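Local atomic coordinates of GTPase-activating protein skywalker (Drosophila melanogaster, PDB entry 6R82), a protein that acts as a GTPase-activating protein for Rab35, regulating synaptic vesicle protein recycling and turnover at neuromuscular junction boutons through endosomal trafficking. Residues Tyr35-His40 against Ile176-Val181; Gln53-Leu58 against Ser74-Glu79. All coordinates share one frame; numbering follows the deposited sequence.

Interaction 1: Tyr35-His40 against Ile176-Val181; sequences YTTEEH and IRVLEV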
loop_
_atom_site.group_PDB
_atom_site.type_symbol
_atom_site.label_atom_id
_atom_site.label_comp_id
_atom_site.label_asym_id
_atom_site.label_seq_id
_atom_site.Cartn_x
_atom_site.Cartn_y
_atom_site.Cartn_z
ATOM N N TYR A 35 -2.623 6.931 9.845
ATOM C CA TYR A 35 -3.850 7.393 9.208
ATOM C C TYR A 35 -4.860 6.269 9.249
ATOM O O TYR A 35 -4.523 5.127 8.911
ATOM C CB TYR A 35 -3.612 7.808 7.743
ATOM C CG TYR A 35 -4.880 8.317 7.040
ATOM C CD1 TYR A 35 -5.308 9.633 7.205
ATOM C CD2 TYR A 35 -5.644 7.480 6.237
ATOM C CE1 TYR A 35 -6.454 10.101 6.585
ATOM C CE2 TYR A 35 -6.794 7.942 5.610
ATOM C CZ TYR A 35 -7.187 9.252 5.791
ATOM O OH TYR A 35 -8.328 9.720 5.183
ATOM N N THR A 36 -6.094 6.593 9.638
ATOM C CA THR A 36 -7.196 5.651 9.518
ATOM C C THR A 36 -8.466 6.385 9.109
ATOM O O THR A 36 -8.787 7.449 9.647
ATOM C CB THR A 36 -7.450 4.879 10.821
ATOM O OG1 THR A 36 -8.638 4.089 10.671
ATOM C CG2 THR A 36 -7.642 5.833 11.975
ATOM N N THR A 37 -9.194 5.789 8.169
ATOM C CA THR A 37 -10.454 6.363 7.710
ATOM C C THR A 37 -11.518 6.353 8.798
ATOM O O THR A 37 -12.511 7.077 8.682
ATOM C CB THR A 37 -10.948 5.599 6.492
ATOM O OG1 THR A 37 -10.958 4.199 6.796
ATOM C CG2 THR A 37 -10.014 5.830 5.318
ATOM N N GLU A 38 -11.319 5.569 9.860
ATOM C CA GLU A 38 -12.246 5.571 10.982
ATOM C C GLU A 38 -12.152 6.837 11.830
ATOM O O GLU A 38 -13.102 7.136 12.563
ATOM C CB GLU A 38 -12.004 4.340 11.864
ATOM C CG GLU A 38 -12.625 3.038 11.333
ATOM C CD GLU A 38 -12.746 1.959 12.413
ATOM O OE1 GLU A 38 -13.857 1.780 12.973
ATOM O OE2 GLU A 38 -11.726 1.294 12.705
ATOM N N GLU A 39 -11.044 7.590 11.753
ATOM C CA GLU A 39 -10.833 8.730 12.646
ATOM C C GLU A 39 -10.357 10.017 11.979
ATOM O O GLU A 39 -10.489 11.080 12.596
ATOM C CB GLU A 39 -9.805 8.387 13.744
ATOM C CG GLU A 39 -9.919 6.992 14.376
ATOM C CD GLU A 39 -10.841 6.945 15.583
ATOM O OE1 GLU A 39 -11.277 5.828 15.964
ATOM O OE2 GLU A 39 -11.131 8.025 16.148
ATOM N N HIS A 40 -9.785 9.978 10.774
ATOM C CA HIS A 40 -8.954 11.091 10.318
ATOM C C HIS A 40 -9.498 11.806 9.096
ATOM O O HIS A 40 -8.778 12.599 8.479
ATOM C CB HIS A 40 -7.536 10.604 10.041
ATOM C CG HIS A 40 -6.767 10.342 11.286
ATOM N ND1 HIS A 40 -6.023 9.198 11.476
ATOM C CD2 HIS A 40 -6.665 11.060 12.429
ATOM C CE1 HIS A 40 -5.471 9.238 12.676
ATOM N NE2 HIS A 40 -5.847 10.357 13.274
ATOM N N ILE A 176 -14.332 0.543 0.205
ATOM C CA ILE A 176 -13.436 0.539 1.354
ATOM C C ILE A 176 -14.261 0.718 2.618
ATOM O O ILE A 176 -14.938 1.737 2.789
ATOM C CB ILE A 176 -12.370 1.637 1.226
ATOM C CG1 ILE A 176 -11.440 1.307 0.057
ATOM C CG2 ILE A 176 -11.586 1.786 2.535
ATOM C CD1 ILE A 176 -11.354 2.400 -0.985
ATOM N N ARG A 177 -14.217 -0.280 3.500
ATOM C CA ARG A 177 -14.816 -0.117 4.817
ATOM C C ARG A 177 -13.891 0.670 5.735
ATOM O O ARG A 177 -14.323 1.610 6.408
ATOM C CB ARG A 177 -15.145 -1.476 5.429
ATOM C CG ARG A 177 -16.092 -1.373 6.611
ATOM C CD ARG A 177 -16.032 -2.608 7.492
ATOM N NE ARG A 177 -16.213 -3.841 6.730
ATOM C CZ ARG A 177 -16.606 -4.997 7.263
ATOM N NH1 ARG A 177 -16.867 -5.078 8.566
ATOM N NH2 ARG A 177 -16.741 -6.073 6.496
ATOM N N VAL A 178 -12.614 0.301 5.773
ATOM C CA VAL A 178 -11.620 1.078 6.503
ATOM C C VAL A 178 -10.273 0.926 5.807
ATOM O O VAL A 178 -9.930 -0.141 5.284
ATOM C CB VAL A 178 -11.570 0.676 7.996
ATOM C CG1 VAL A 178 -11.409 -0.815 8.138
ATOM C CG2 VAL A 178 -10.445 1.423 8.730
ATOM N N LEU A 179 -9.543 2.031 5.746
ATOM C CA LEU A 179 -8.168 2.036 5.280
ATOM C C LEU A 179 -7.267 2.478 6.424
ATOM O O LEU A 179 -7.596 3.423 7.147
ATOM C CB LEU A 179 -7.998 2.958 4.073
ATOM C CG LEU A 179 -6.543 3.043 3.613
ATOM C CD1 LEU A 179 -6.443 2.664 2.165
ATOM C CD2 LEU A 179 -6.023 4.441 3.836
ATOM N N GLU A 180 -6.143 1.778 6.587
ATOM C CA GLU A 180 -5.156 2.080 7.614
ATOM C C GLU A 180 -3.770 2.170 6.990
ATOM O O GLU A 180 -3.431 1.383 6.103
ATOM C CB GLU A 180 -5.156 1.004 8.713
ATOM C CG GLU A 180 -6.280 1.179 9.741
ATOM C CD GLU A 180 -6.404 0.001 10.717
ATOM O OE1 GLU A 180 -5.676 -1.014 10.549
ATOM O OE2 GLU A 180 -7.244 0.100 11.649
ATOM N N VAL A 181 -2.973 3.133 7.461
ATOM C CA VAL A 181 -1.577 3.277 7.056
ATOM C C VAL A 181 -0.706 3.307 8.309
ATOM O O VAL A 181 -0.969 4.085 9.229
ATOM C CB VAL A 181 -1.337 4.548 6.214
ATOM C CG1 VAL A 181 0.089 4.529 5.636
ATOM C CG2 VAL A 181 -2.358 4.648 5.093
HETATM O O HOH W 1 -8.686 1.966 12.164
#

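Interaction 2: Gln53-Leu58 against Ser74-Glu79; sequences QHEPTL and SSRWFE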
loop_
_atom_site.group_PDB
_atom_site.type_symbol
_atom_site.label_atom_id
_atom_site.label_comp_id
_atom_site.label_asym_id
_atom_site.label_seq_id
_atom_site.Cartn_x
_atom_site.Cartn_y
_atom_site.Cartn_z
ATOM N N GLN A 53 5.354 12.233 4.494
ATOM C CA GLN A 53 6.787 12.269 4.788
ATOM C C GLN A 53 7.314 11.006 5.491
ATOM O O GLN A 53 8.509 10.948 5.824
ATOM C CB GLN A 53 7.126 13.518 5.612
ATOM C CG GLN A 53 6.945 14.865 4.833
ATOM C CD GLN A 53 8.029 15.091 3.767
ATOM O OE1 GLN A 53 8.663 14.148 3.295
ATOM N NE2 GLN A 53 8.259 16.351 3.409
ATOM N N HIS A 54 6.483 9.983 5.684
ATOM C CA HIS A 54 6.940 8.727 6.295
ATOM C C HIS A 54 7.440 7.747 5.241
ATOM O O HIS A 54 6.861 7.638 4.163
ATOM C CB HIS A 54 5.816 8.061 7.091
ATOM C CG HIS A 54 5.482 8.771 8.367
ATOM N ND1 HIS A 54 6.092 8.472 9.568
ATOM C CD2 HIS A 54 4.599 9.761 8.631
ATOM C CE1 HIS A 54 5.619 9.266 10.514
ATOM N NE2 HIS A 54 4.701 10.051 9.973
ATOM N N GLU A 55 8.505 7.015 5.563
ATOM C CA GLU A 55 8.870 5.876 4.728
ATOM C C GLU A 55 9.641 4.872 5.567
ATOM O O GLU A 55 10.354 5.264 6.501
ATOM C CB GLU A 55 9.710 6.287 3.510
ATOM C CG GLU A 55 11.103 6.740 3.864
ATOM C CD GLU A 55 12.025 6.842 2.649
ATOM O OE1 GLU A 55 11.573 7.322 1.578
ATOM O OE2 GLU A 55 13.201 6.433 2.777
ATOM N N PRO A 56 9.471 3.574 5.309
ATOM C CA PRO A 56 8.455 2.983 4.423
ATOM C C PRO A 56 7.088 3.017 5.089
ATOM O O PRO A 56 7.008 3.481 6.228
ATOM C CB PRO A 56 8.929 1.543 4.268
ATOM C CG PRO A 56 9.563 1.250 5.646
ATOM C CD PRO A 56 10.218 2.549 6.067
ATOM N N THR A 57 6.028 2.567 4.413
ATOM C CA THR A 57 4.718 2.502 5.053
ATOM C C THR A 57 4.044 1.186 4.697
ATOM O O THR A 57 4.432 0.493 3.760
ATOM C CB THR A 57 3.787 3.671 4.662
ATOM O OG1 THR A 57 3.647 3.723 3.242
ATOM C CG2 THR A 57 4.334 5.006 5.159
ATOM N N LEU A 58 3.035 0.846 5.479
ATOM C CA LEU A 58 2.256 -0.366 5.289
ATOM C C LEU A 58 0.799 0.047 5.141
ATOM O O LEU A 58 0.226 0.660 6.050
ATOM C CB LEU A 58 2.437 -1.332 6.467
ATOM C CG LEU A 58 1.862 -2.744 6.304
ATOM C CD1 LEU A 58 2.413 -3.403 5.048
ATOM C CD2 LEU A 58 2.210 -3.584 7.520
ATOM N N SER A 74 7.697 1.299 -0.324
ATOM C CA SER A 74 9.077 1.614 0.024
ATOM C C SER A 74 9.334 3.111 0.234
ATOM O O SER A 74 10.260 3.462 0.968
ATOM C CB SER A 74 10.007 1.090 -1.067
ATOM O OG SER A 74 9.656 1.684 -2.309
ATOM N N SER A 75 8.560 4.011 -0.382
ATOM C CA SER A 75 8.983 5.406 -0.496
ATOM C C SER A 75 7.901 6.354 0.000
ATOM O O SER A 75 6.717 6.005 0.053
ATOM C CB SER A 75 9.336 5.749 -1.953
ATOM O OG SER A 75 10.161 4.745 -2.499
ATOM N N ARG A 76 8.312 7.575 0.354
ATOM C CA ARG A 76 7.331 8.530 0.853
ATOM C C ARG A 76 6.386 8.972 -0.261
ATOM O O ARG A 76 6.787 9.136 -1.419
ATOM C CB ARG A 76 8.005 9.737 1.507
ATOM C CG ARG A 76 9.233 10.187 0.885
ATOM C CD ARG A 76 10.002 11.172 1.748
ATOM N NE ARG A 76 11.085 11.580 0.881
ATOM C CZ ARG A 76 11.278 12.801 0.410
ATOM N NH1 ARG A 76 10.481 13.804 0.779
ATOM N NH2 ARG A 76 12.303 13.015 -0.405
ATOM N N TRP A 77 5.110 9.114 0.085
ATOM C CA TRP A 77 4.147 9.565 -0.911
ATOM C C TRP A 77 4.439 10.993 -1.347
ATOM O O TRP A 77 3.995 11.400 -2.419
ATOM C CB TRP A 77 2.721 9.424 -0.371
ATOM C CG TRP A 77 2.250 7.977 -0.296
ATOM C CD1 TRP A 77 2.156 7.207 0.824
ATOM C CD2 TRP A 77 1.812 7.151 -1.386
ATOM N NE1 TRP A 77 1.698 5.954 0.499
ATOM C CE2 TRP A 77 1.480 5.891 -0.850
ATOM C CE3 TRP A 77 1.682 7.354 -2.765
ATOM C CZ2 TRP A 77 1.002 4.830 -1.641
ATOM C CZ3 TRP A 77 1.222 6.291 -3.559
ATOM C CH2 TRP A 77 0.880 5.049 -2.989
ATOM N N PHE A 78 5.198 11.749 -0.543
ATOM C CA PHE A 78 5.679 13.065 -0.948
ATOM C C PHE A 78 6.346 13.033 -2.316
ATOM O O PHE A 78 6.306 14.029 -3.044
ATOM C CB PHE A 78 6.673 13.587 0.089
ATOM C CG PHE A 78 7.179 14.993 -0.172
ATOM C CD1 PHE A 78 6.482 16.091 0.314
ATOM C CD2 PHE A 78 8.377 15.204 -0.858
ATOM C CE1 PHE A 78 6.950 17.392 0.107
ATOM C CE2 PHE A 78 8.860 16.491 -1.076
ATOM C CZ PHE A 78 8.147 17.590 -0.596
ATOM N N GLU A 79 6.977 11.915 -2.676
ATOM C CA GLU A 79 7.705 11.838 -3.940
ATOM C C GLU A 79 6.794 11.709 -5.162
ATOM O O GLU A 79 7.305 11.656 -6.278
ATOM C CB GLU A 79 8.699 10.667 -3.896
ATOM C CG GLU A 79 9.884 10.956 -2.938
ATOM C CD GLU A 79 10.912 9.819 -2.865
ATOM O OE1 GLU A 79 10.811 8.850 -3.643
ATOM O OE2 GLU A 79 11.832 9.907 -2.020
HETATM O O HOH W 2 4.478 8.239 2.824
HETATM O O HOH W 3 5.426 5.376 2.124
HETATM O O HOH W 4 1.253 3.388 1.788
#

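Interaction 1: Tyr35-His40 against Ile176-Val181
Two antiparallel strands of the TLDc domain pair here, and a threonine side chain takes over where the regular ladder stops. In the hydrogen-bonded pair Tyr35–Val181, Val181 N reaches Tyr35 O at 2.9 Å, while the return bond from Tyr35 N to Val181 O is weak. Thr36 and Glu180 follow as a non-hydrogen-bonded pair, and then Thr37 N meets Leu179 O at 3.0 Å. The reply from Leu179 N goes to Thr37 OG1 instead of a backbone carbonyl, at 2.8 Å and nearly straight (166°). With chi1 at 52°, OG1 sits between Thr37's own N and carbonyl carbon, and CG2 rests on Leu179 CB at 3.7 Å, the two side chains crossing at about a right angle. A valine here would remove the hydroxyl acceptor, and would probably leave Leu179 N poorly satisfied and loosen this end of the pairing.

Beyond the strand the chain curls back. Thr36 OG1 accepts from Glu38 N, an ST turn, while Thr36 O takes both Glu39 N and His40 N, and His40 ND1 accepts from Thr36 N in its ring plane. Thr36 OG1 also donates to a water 2.6 Å away, which donates to OE2 of both Glu38 and Glu180 and probably eases the repulsion between these carboxylates; Glu180 OE1 bonds to Tyr182 OH.

Among apolar contacts, Leu179 CD2 meets the Tyr35 ring edge at CD2, 3.9 Å away, and Val178 CG2 packs on Glu38 CG.

Tyr35 and Val181 share the sheet face beneath helix 44-51, touching Arg50 and Phe47 respectively. On its other edge strand 173-185 pairs with strand 57-63, and its Arg177 and Val178 both face Lys62 there, a classic beta bulge.

Interaction 2: Gln53-Leu58 against Ser74-Glu79
Three hydrogen bonds grip Ser74 OG: one shared with Ser75 OG at 3.1 Å, one with Thr98 OG1 and one from Thr95 N. The Ser74 carbonyl oxygen packs against Glu55 CB and Pro56 CA, beside the cis peptide bond that precedes Pro56.

Farther out, Gln53 and Arg76 run side by side. Arg76 NH1 donates to a lone pair of Gln53 OE1 at 3.1 Å, and amide and guanidinium are only 9° from coplanar. Gln53 gets there by bending at chi2 (-72°), which also lays its NE2 3.6 Å above one face of the Phe78 ring, off centre, with the amide plane 15° from the ring. The guanidinium is fixed further by a salt bridge from Arg76 NE to Glu79 OE2, 3.4 Å, and Glu79 CG lies over one of its faces. Arg76 N gives a weak bond to Glu55 OE1.

These segments are the lead-in and exit of the beta-hairpin 57-63/68-73. Past the rung where Thr57 pairs with Cys73 the ladder of backbone bonds stops although the chains stay close, and waters bridge them. One water lies 2.5 Å from Ser75 O and 2.7 Å from Thr57 OG1. A second links the same hydroxyl to Trp77 NE1, 2.9 Å away, in the plane of the indole. A third sits by His54 O and accepts from Trp77 N at 2.9 Å, where a 3-10 turn begins. The buried Trp77 ring meets Phe47 of helix 44-51 edge-to-face and packs on Ile136 and Ile138 of strand 135-138.

In the fold
From the N terminus, strand 30-36 ends in 35-40, where the chain turns; the partner of this segment, 176-181, arrives only near the C-terminal end, and interaction 1 therefore closes a loop spanning most of the TLDc domain. Inside that span, the chain passes through helix 44-51, enters strand 57-63 from 53-58, returns along strand 68-73 and leaves through 74-79, where interaction 2 closes a much shorter loop. The two loops nest without crossing. Although their centres are about 17 Å apart, they meet in one sheet: strand 173-185 runs between strands 30-36 and 57-63, and Val181 of interaction 1 packs against Thr57 of interaction 2, near helix 44-51.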